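Side-chain contact in hexokinase (Schistosoma mansoni, PDB 1BDG), which probably catalyses the ATP-dependent phosphorylation of hexoses, glucose among them, to hexose 6-phosphates, the entry step of glycolysis: residues E35-G40 and I382-R387. Sequence-based numbering, arbitrary orientation.
Sequences ESMRLG and IACILR
M37, on helix 23-41, reaches across to C384 and I385, neighbours on helix 357-389, and makes every contact between E35-G40 and I382-R387. Between the two segments the nearest CA atoms, those of M37 and I385, are 9.4 Å apart, and side chains alone bridge the gap. From CB, which points toward the other helix, the M37 side chain sets out beside its own backbone N (chi1 -67°) and then runs fully extended through CG, SD and CE. CB and CG only span the gap; neither comes within 4.2 Å of I382-R387. SD is the first atom to arrive, 3.9 Å from C384 SG and 4.1 Å from I385 CD1, so the thioether sulfur lies near both a thiol and a methyl. CE, one bond further, meets I385 CD1 at 3.8 Å. The CB of I385 does not head for M37; its CG1 branch brings CD1 round to the tip, and the two side chains cross at about a right angle. C384 directs SG toward helix 23-41, with the sulfur opposite the backbone N (chi1 161°), and also touches C30 and M33 there. I51 and M53 also lie against M37, and V214 of strand 212-218 against I385. The contact thus packs the helix near the start of the chain against a long helix that probably belongs to the hexokinase large subdomain, beside its central sheet. The M37 side chain is about 12 Å from the bound glucose and about 7 Å from that of N223, which binds substrate, so M37 does not itself touch the sugar. No hydrogen bond or salt bridge joins the two segments; all three touching residues are buried, and sulfur and methyl groups meet at van der Waals distances, implying cohesion by dispersion and exclusion of water.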
# COMPACT_ATOMS: atom_id res chain seq x y z
N GLU A 35 -1.96 -19.66 -5.67
CA GLU A 35 -1.99 -20.88 -4.88
C GLU A 35 -2.25 -20.52 -3.40
O GLU A 35 -3.03 -21.20 -2.73
CB GLU A 35 -0.68 -21.68 -5.04
CG GLU A 35 -0.42 -22.29 -6.45
CD GLU A 35 1.07 -22.65 -6.73
OE1 GLU A 35 1.80 -23.12 -5.82
OE2 GLU A 35 1.54 -22.45 -7.88
N SER A 36 -1.64 -19.43 -2.91
CA SER A 36 -1.80 -18.99 -1.51
C SER A 36 -3.15 -18.40 -1.17
O SER A 36 -3.68 -18.66 -0.09
CB SER A 36 -0.74 -17.98 -1.10
OG SER A 36 0.55 -18.49 -1.36
N MET A 37 -3.69 -17.57 -2.05
CA MET A 37 -4.99 -16.95 -1.80
C MET A 37 -6.09 -18.00 -1.63
O MET A 37 -6.89 -17.90 -0.68
CB MET A 37 -5.35 -15.99 -2.93
CG MET A 37 -4.49 -14.77 -3.02
SD MET A 37 -5.03 -13.69 -4.34
CE MET A 37 -4.04 -12.26 -4.07
N ARG A 38 -6.15 -19.01 -2.50
CA ARG A 38 -7.18 -20.02 -2.34
C ARG A 38 -6.98 -20.83 -1.06
O ARG A 38 -7.94 -21.32 -0.47
CB ARG A 38 -7.36 -20.92 -3.57
CG ARG A 38 -6.21 -21.81 -3.95
CD ARG A 38 -6.73 -23.19 -4.34
NE ARG A 38 -6.55 -24.14 -3.24
CZ ARG A 38 -5.68 -25.14 -3.25
NH1 ARG A 38 -4.90 -25.34 -4.31
NH2 ARG A 38 -5.61 -25.98 -2.21
N LEU A 39 -5.74 -20.95 -0.60
CA LEU A 39 -5.44 -21.64 0.66
C LEU A 39 -5.92 -20.79 1.83
O LEU A 39 -6.39 -21.33 2.83
CB LEU A 39 -3.94 -21.88 0.83
CG LEU A 39 -3.21 -23.02 0.10
CD1 LEU A 39 -1.75 -22.99 0.53
CD2 LEU A 39 -3.83 -24.37 0.42
N GLY A 40 -5.78 -19.46 1.71
CA GLY A 40 -6.19 -18.55 2.78
C GLY A 40 -7.69 -18.45 2.98
O GLY A 40 -8.15 -18.03 4.05
N ILE A 382 -2.00 -8.21 -10.01
CA ILE A 382 -3.31 -7.93 -10.57
C ILE A 382 -3.68 -9.05 -11.52
O ILE A 382 -4.83 -9.46 -11.56
CB ILE A 382 -3.41 -6.60 -11.35
CG1 ILE A 382 -3.01 -5.42 -10.47
CG2 ILE A 382 -4.86 -6.37 -11.83
CD1 ILE A 382 -3.04 -4.14 -11.23
N ALA A 383 -2.71 -9.56 -12.28
CA ALA A 383 -3.00 -10.65 -13.20
C ALA A 383 -3.48 -11.84 -12.43
O ALA A 383 -4.19 -12.68 -12.95
CB ALA A 383 -1.78 -11.00 -13.98
N CYS A 384 -3.07 -11.94 -11.17
CA CYS A 384 -3.49 -13.04 -10.33
C CYS A 384 -4.92 -12.83 -9.85
O CYS A 384 -5.68 -13.79 -9.71
CB CYS A 384 -2.59 -13.19 -9.12
SG CYS A 384 -3.42 -14.13 -7.85
N ILE A 385 -5.25 -11.58 -9.55
CA ILE A 385 -6.59 -11.21 -9.08
C ILE A 385 -7.58 -11.45 -10.22
O ILE A 385 -8.62 -12.08 -10.04
CB ILE A 385 -6.63 -9.73 -8.64
CG1 ILE A 385 -5.95 -9.57 -7.28
CG2 ILE A 385 -8.04 -9.23 -8.59
CD1 ILE A 385 -6.55 -10.41 -6.18
N LEU A 386 -7.22 -10.97 -11.40
CA LEU A 386 -8.05 -11.14 -12.59
C LEU A 386 -8.28 -12.62 -12.89
O LEU A 386 -9.29 -13.00 -13.48
CB LEU A 386 -7.39 -10.47 -13.81
CG LEU A 386 -7.17 -8.96 -13.72
CD1 LEU A 386 -6.79 -8.46 -15.09
CD2 LEU A 386 -8.41 -8.27 -13.24
N ARG A 387 -7.32 -13.45 -12.51
CA ARG A 387 -7.42 -14.89 -12.71
C ARG A 387 -8.34 -15.53 -11.67
O ARG A 387 -8.80 -16.65 -11.85
CB ARG A 387 -6.05 -15.55 -12.66
CG ARG A 387 -5.20 -15.23 -13.86
CD ARG A 387 -4.19 -16.32 -14.13
NE ARG A 387 -3.13 -15.83 -15.02
CZ ARG A 387 -1.83 -16.01 -14.81
NH1 ARG A 387 -1.40 -16.67 -13.73
NH2 ARG A 387 -0.96 -15.53 -15.68